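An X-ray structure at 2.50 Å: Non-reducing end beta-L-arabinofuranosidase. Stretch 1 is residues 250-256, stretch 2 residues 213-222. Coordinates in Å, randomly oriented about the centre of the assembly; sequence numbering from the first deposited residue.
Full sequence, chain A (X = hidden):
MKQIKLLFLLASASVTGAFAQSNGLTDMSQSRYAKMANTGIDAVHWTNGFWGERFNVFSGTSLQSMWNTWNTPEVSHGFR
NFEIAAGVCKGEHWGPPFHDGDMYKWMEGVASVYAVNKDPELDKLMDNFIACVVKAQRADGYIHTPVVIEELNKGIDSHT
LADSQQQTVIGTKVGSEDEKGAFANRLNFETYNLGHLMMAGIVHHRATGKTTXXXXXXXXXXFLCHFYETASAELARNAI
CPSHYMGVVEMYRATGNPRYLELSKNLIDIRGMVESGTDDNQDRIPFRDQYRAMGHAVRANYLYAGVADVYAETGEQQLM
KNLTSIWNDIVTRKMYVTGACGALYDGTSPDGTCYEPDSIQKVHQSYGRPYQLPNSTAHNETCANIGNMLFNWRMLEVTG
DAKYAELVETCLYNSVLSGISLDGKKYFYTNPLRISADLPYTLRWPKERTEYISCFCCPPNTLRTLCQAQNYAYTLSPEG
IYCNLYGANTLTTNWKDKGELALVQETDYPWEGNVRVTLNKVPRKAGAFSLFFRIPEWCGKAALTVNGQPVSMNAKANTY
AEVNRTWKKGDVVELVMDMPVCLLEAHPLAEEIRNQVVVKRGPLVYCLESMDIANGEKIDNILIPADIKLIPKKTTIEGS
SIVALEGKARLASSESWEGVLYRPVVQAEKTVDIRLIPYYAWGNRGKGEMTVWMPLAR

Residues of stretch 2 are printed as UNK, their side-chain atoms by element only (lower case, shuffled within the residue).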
ATOM      1  N   GLU A 250     -14.964   8.470  -7.003  1.00 55.13           N
ATOM      2  CA  GLU A 250     -15.705   7.354  -6.456  1.00 56.92           C
ATOM      3  C   GLU A 250     -17.193   7.727  -6.251  1.00 57.07           C
ATOM      4  O   GLU A 250     -18.063   6.880  -6.357  1.00 54.48           O
ATOM      5  CB  GLU A 250     -15.047   6.831  -5.185  1.00 56.11           C
ATOM      6  CG  GLU A 250     -15.367   5.382  -4.879  1.00 57.48           C
ATOM      7  CD  GLU A 250     -14.999   4.416  -5.997  1.00 60.07           C
ATOM      8  OE1 GLU A 250     -15.767   3.434  -6.202  1.00 59.74           O
ATOM      9  OE2 GLU A 250     -13.939   4.620  -6.648  1.00 62.97           O
ATOM     10  N   MET A 251     -17.480   8.996  -5.998  1.00 58.86           N
ATOM     11  CA  MET A 251     -18.868   9.426  -5.904  1.00 59.68           C
ATOM     12  C   MET A 251     -19.562   9.472  -7.232  1.00 58.39           C
ATOM     13  O   MET A 251     -20.753   9.148  -7.297  1.00 57.68           O
ATOM     14  CB  MET A 251     -18.994  10.772  -5.230  1.00 62.94           C
ATOM     15  CG  MET A 251     -19.208  10.616  -3.744  1.00 66.10           C
ATOM     16  SD  MET A 251     -20.909  10.135  -3.416  1.00 70.60           S
ATOM     17  CE  MET A 251     -20.746  10.027  -1.651  1.00 71.10           C
ATOM     18  N   TYR A 252     -18.845   9.864  -8.285  1.00 56.99           N
ATOM     19  CA  TYR A 252     -19.411   9.777  -9.648  1.00 58.02           C
ATOM     20  C   TYR A 252     -19.721   8.330  -9.987  1.00 56.28           C
ATOM     21  O   TYR A 252     -20.824   8.009 -10.386  1.00 57.21           O
ATOM     22  CB  TYR A 252     -18.466  10.359 -10.685  1.00 58.56           C
ATOM     23  CG  TYR A 252     -18.769   9.981 -12.114  1.00 58.92           C
ATOM     24  CD1 TYR A 252     -19.870  10.513 -12.797  1.00 59.85           C
ATOM     25  CD2 TYR A 252     -17.926   9.116 -12.802  1.00 60.40           C
ATOM     26  CE1 TYR A 252     -20.127  10.172 -14.128  1.00 60.40           C
ATOM     27  CE2 TYR A 252     -18.167   8.766 -14.127  1.00 62.18           C
ATOM     28  CZ  TYR A 252     -19.267   9.287 -14.792  1.00 61.92           C
ATOM     29  OH  TYR A 252     -19.448   8.912 -16.110  1.00 62.41           O
ATOM     30  N   ARG A 253     -18.741   7.463  -9.777  1.00 55.00           N
ATOM     31  CA  ARG A 253     -18.955   6.021  -9.833  1.00 54.13           C
ATOM     32  C   ARG A 253     -20.171   5.529  -9.084  1.00 54.11           C
ATOM     33  O   ARG A 253     -20.885   4.686  -9.602  1.00 55.59           O
ATOM     34  CB  ARG A 253     -17.725   5.260  -9.325  1.00 53.88           C
ATOM     35  CG  ARG A 253     -16.611   5.240 -10.368  1.00 53.16           C
ATOM     36  CD  ARG A 253     -15.287   4.868  -9.782  1.00 50.83           C
ATOM     37  NE  ARG A 253     -14.240   5.049 -10.765  1.00 50.11           N
ATOM     38  CZ  ARG A 253     -12.943   4.930 -10.483  1.00 49.85           C
ATOM     39  NH1 ARG A 253     -12.555   4.600  -9.254  1.00 50.45           N
ATOM     40  NH2 ARG A 253     -12.029   5.120 -11.434  1.00 48.14           N
ATOM     41  N   ALA A 254     -20.400   6.047  -7.884  1.00 53.82           N
ATOM     42  CA  ALA A 254     -21.530   5.620  -7.067  1.00 54.81           C
ATOM     43  C   ALA A 254     -22.888   6.257  -7.395  1.00 57.31           C
ATOM     44  O   ALA A 254     -23.909   5.703  -7.001  1.00 57.96           O
ATOM     45  CB  ALA A 254     -21.221   5.826  -5.606  1.00 53.76           C
ATOM     46  N   THR A 255     -22.916   7.402  -8.076  1.00 57.84           N
ATOM     47  CA  THR A 255     -24.178   8.121  -8.324  1.00 58.70           C
ATOM     48  C   THR A 255     -24.537   8.357  -9.782  1.00 61.53           C
ATOM     49  O   THR A 255     -25.693   8.602 -10.070  1.00 64.50           O
ATOM     50  CB  THR A 255     -24.147   9.517  -7.684  1.00 59.67           C
ATOM     51  OG1 THR A 255     -23.036  10.266  -8.208  1.00 58.58           O
ATOM     52  CG2 THR A 255     -24.060   9.424  -6.158  1.00 59.55           C
ATOM     53  N   GLY A 256     -23.557   8.318 -10.687  1.00 63.12           N
ATOM     54  CA  GLY A 256     -23.762   8.625 -12.098  1.00 62.14           C
ATOM     55  C   GLY A 256     -23.864  10.116 -12.350  1.00 64.79           C
ATOM     56  O   GLY A 256     -24.203  10.534 -13.457  1.00 68.89           O
ATOM     57  N   UNK A 213     -25.780   6.882   5.763  1.00 73.44           N
ATOM     58  CA  UNK A 213     -24.563   7.702   5.697  1.00 73.49           C
ATOM     59  C   UNK A 213     -24.314   8.191   4.280  1.00 73.47           C
ATOM     60  O   UNK A 213     -23.811   9.302   4.087  1.00 73.16           O
ATOM     61  c   UNK A 213     -20.832   7.031   6.745  1.00 71.25           C
ATOM     62  c   UNK A 213     -23.319   6.947   6.195  1.00 73.30           C
ATOM     63  c   UNK A 213     -22.047   7.823   6.296  1.00 72.06           C
ATOM     64  c   UNK A 213     -22.249   9.025   7.203  1.00 71.68           C
ATOM     65  N   UNK A 214     -24.638   7.359   3.295  1.00 71.20           N
ATOM     66  CA  UNK A 214     -24.466   7.731   1.885  1.00 69.93           C
ATOM     67  C   UNK A 214     -25.094   9.076   1.518  1.00 69.99           C
ATOM     68  O   UNK A 214     -24.459   9.913   0.866  1.00 69.14           O
ATOM     69  c   UNK A 214     -25.439   7.092  -2.742  1.00 73.65           C
ATOM     70  c   UNK A 214     -24.732   6.815  -0.457  1.00 70.61           C
ATOM     71  c   UNK A 214     -25.744   6.952  -1.400  1.00 72.21           C
ATOM     72  c   UNK A 214     -23.418   6.828  -0.884  1.00 67.79           C
ATOM     73  c   UNK A 214     -25.056   6.649   0.995  1.00 70.46           C
ATOM     74  c   UNK A 214     -24.113   7.087  -3.153  1.00 71.76           C
ATOM     75  c   UNK A 214     -23.107   6.960  -2.214  1.00 68.44           C
ATOM     76  N   UNK A 215     -26.340   9.280   1.947  1.00 72.16           N
ATOM     77  CA  UNK A 215     -27.049  10.543   1.696  1.00 71.55           C
ATOM     78  C   UNK A 215     -26.324  11.711   2.360  1.00 66.20           C
ATOM     79  O   UNK A 215     -26.226  12.770   1.774  1.00 64.18           O
ATOM     80  c   UNK A 215     -28.538  10.455   2.104  1.00 75.01           C
ATOM     81  o   UNK A 215     -30.211   8.756   1.682  1.00 76.20           O
ATOM     82  c   UNK A 215     -29.361   9.509   1.177  1.00 77.60           C
ATOM     83  o   UNK A 215     -29.179   9.525  -0.062  1.00 81.48           O
ATOM     84  N   UNK A 216     -25.761  11.498   3.543  1.00 65.38           N
ATOM     85  CA  UNK A 216     -24.858  12.499   4.158  1.00 65.77           C
ATOM     86  C   UNK A 216     -23.652  12.811   3.281  1.00 63.41           C
ATOM     87  O   UNK A 216     -23.263  13.957   3.149  1.00 66.08           O
ATOM     88  c   UNK A 216     -24.390  12.072   5.548  1.00 65.45           C
ATOM     89  N   UNK A 217     -23.088  11.792   2.667  1.00 62.04           N
ATOM     90  CA  UNK A 217     -21.976  11.971   1.743  1.00 62.10           C
ATOM     91  C   UNK A 217     -22.340  12.699   0.401  1.00 61.57           C
ATOM     92  O   UNK A 217     -21.612  13.643   0.002  1.00 58.68           O
ATOM     93  c   UNK A 217     -21.328  10.614   1.480  1.00 62.30           C
ATOM     94  N   UNK A 218     -23.428  12.275  -0.274  1.00 58.62           N
ATOM     95  CA  UNK A 218     -23.897  12.940  -1.518  1.00 61.00           C
ATOM     96  C   UNK A 218     -24.092  14.469  -1.303  1.00 64.58           C
ATOM     97  O   UNK A 218     -23.769  15.287  -2.176  1.00 65.74           O
ATOM     98  c   UNK A 218     -25.097  10.876  -2.445  1.00 60.15           C
ATOM     99  c   UNK A 218     -25.810  13.120  -3.270  1.00 57.77           C
ATOM    100  c   UNK A 218     -25.249  12.337  -2.066  1.00 60.31           C
ATOM    101  N   UNK A 219     -24.636  14.840  -0.146  1.00 65.98           N
ATOM    102  CA  UNK A 219     -24.781  16.245   0.221  1.00 67.97           C
ATOM    103  C   UNK A 219     -23.445  16.955   0.425  1.00 64.41           C
ATOM    104  O   UNK A 219     -23.273  18.083  -0.035  1.00 63.42           O
ATOM    105  c   UNK A 219     -25.632  16.384   1.479  1.00 73.07           C
ATOM    106  c   UNK A 219     -27.844  16.316   2.558  1.00 81.18           C
ATOM    107  n   UNK A 219     -30.047  16.752   3.490  1.00 88.00           N
ATOM    108  c   UNK A 219     -29.317  16.028   2.415  1.00 85.26           C
ATOM    109  c   UNK A 219     -27.097  16.033   1.275  1.00 76.56           C
ATOM    110  N   UNK A 220     -22.509  16.294   1.105  1.00 62.52           N
ATOM    111  CA  UNK A 220     -21.156  16.846   1.321  1.00 60.99           C
ATOM    112  C   UNK A 220     -20.465  17.127  -0.007  1.00 61.05           C
ATOM    113  O   UNK A 220     -19.806  18.169  -0.194  1.00 60.27           O
ATOM    114  c   UNK A 220     -20.321  15.883   2.137  1.00 58.87           C
ATOM    115  N   UNK A 221     -20.634  16.182  -0.925  1.00 58.28           N
ATOM    116  CA  UNK A 221     -20.082  16.278  -2.261  1.00 56.22           C
ATOM    117  C   UNK A 221     -20.650  17.487  -3.001  1.00 55.85           C
ATOM    118  O   UNK A 221     -19.887  18.241  -3.631  1.00 55.61           O
ATOM    119  o   UNK A 221     -19.857  13.851  -2.298  1.00 52.05           O
ATOM    120  c   UNK A 221     -19.782  14.996  -4.444  1.00 55.58           C
ATOM    121  c   UNK A 221     -20.370  14.970  -3.036  1.00 56.10           C
ATOM    122  N   UNK A 222     -21.974  17.668  -2.930  1.00 57.18           N
ATOM    123  CA  UNK A 222     -22.643  18.835  -3.576  1.00 57.54           C
ATOM    124  C   UNK A 222     -22.120  20.155  -3.003  1.00 56.44           C
ATOM    125  O   UNK A 222     -21.915  21.142  -3.728  1.00 51.94           O
ATOM    126  c   UNK A 222     -24.167  18.748  -3.453  1.00 57.10           C
ATOM    127  o   UNK A 222     -25.775  17.004  -3.908  1.00 62.16           O
ATOM    128  o   UNK A 222     -24.270  17.353  -5.428  1.00 59.51           O
ATOM    129  c   UNK A 222     -24.771  17.624  -4.319  1.00 59.75           C
TER

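Position 213 has four side-chain carbons that fork at the second; they are out of reach of stretch 1, and the residue is L213. At position 214 one carbon leads to a ring of six carbons. The ring meets M251, A254 and T255, all obliquely, and an all-carbon six-membered ring without a hydroxyl identifies F214. Its CA-to-CB bond points sideways, yet a chi1 of -170° (t) brings the ring to stretch 1: CZ of F214 lies 4.0 Å from CB of A254 and 3.8 Å from CG2 of T255.

Position 215 has two carbons, the second carrying two oxygens. This short carboxylate, exposed and clear of stretch 1, is D215. Position 216 has a single carbon, out of reach of stretch 1: A216. Position 217 also has one carbon, but this one, CB, points toward stretch 1 and lies 3.2 Å from CE of M251, a very tight approach for two carbons; it is A217.

Position 218 shows three carbons, one carrying the other two, and they touch T255 and M251; branching directly at CB, with no oxygen, gives V218. Its CG2 is 4.1 Å from CG2 of T255 and 4.4 Å from SD of M251, while its backbone N lies 3.8 Å from CE of M251.

Position 219 has four carbons in a row ending in nitrogen, an extended, exposed chain that does not reach stretch 1, and is K219. The lone carbon of position 220 is directed sideways and makes no contact: A220. At position 221 a carbon carrying one oxygen and one carbon, with the oxygen close to M251, is the pattern of T221. Its OG1 donates a hydrogen bond to O of A217 (2.9 Å), so the hydroxyl is satisfied within its own helix while OG1 rests 3.6 Å from CG of M251. Position 222, two carbons with two oxygens on the second, has no contact with stretch 1 and is D222.

The contact centres on M251, whose side chain sits as a knob among F214, A217, V218 and T221. The small side chain of A217 lets the methionine methyl come close to the helix backbone, and SD of M251 lies 5.0 Å from the F214 ring centroid in an oblique sulfur-aromatic arrangement. A254 and T255 extend the apolar patch along the ring. No hydrogen bond crosses between the stretches: OG1 of T255 donates to O of M251 (2.7 Å), leaving its methyl to meet F214 and V218. The helix axes approach to 11.3 Å at 123°; the contact is van der Waals packing, mostly between side chains, and buries 260 Å² summed over both sides.

Stretch 2 213-222: LFDAAVKATD
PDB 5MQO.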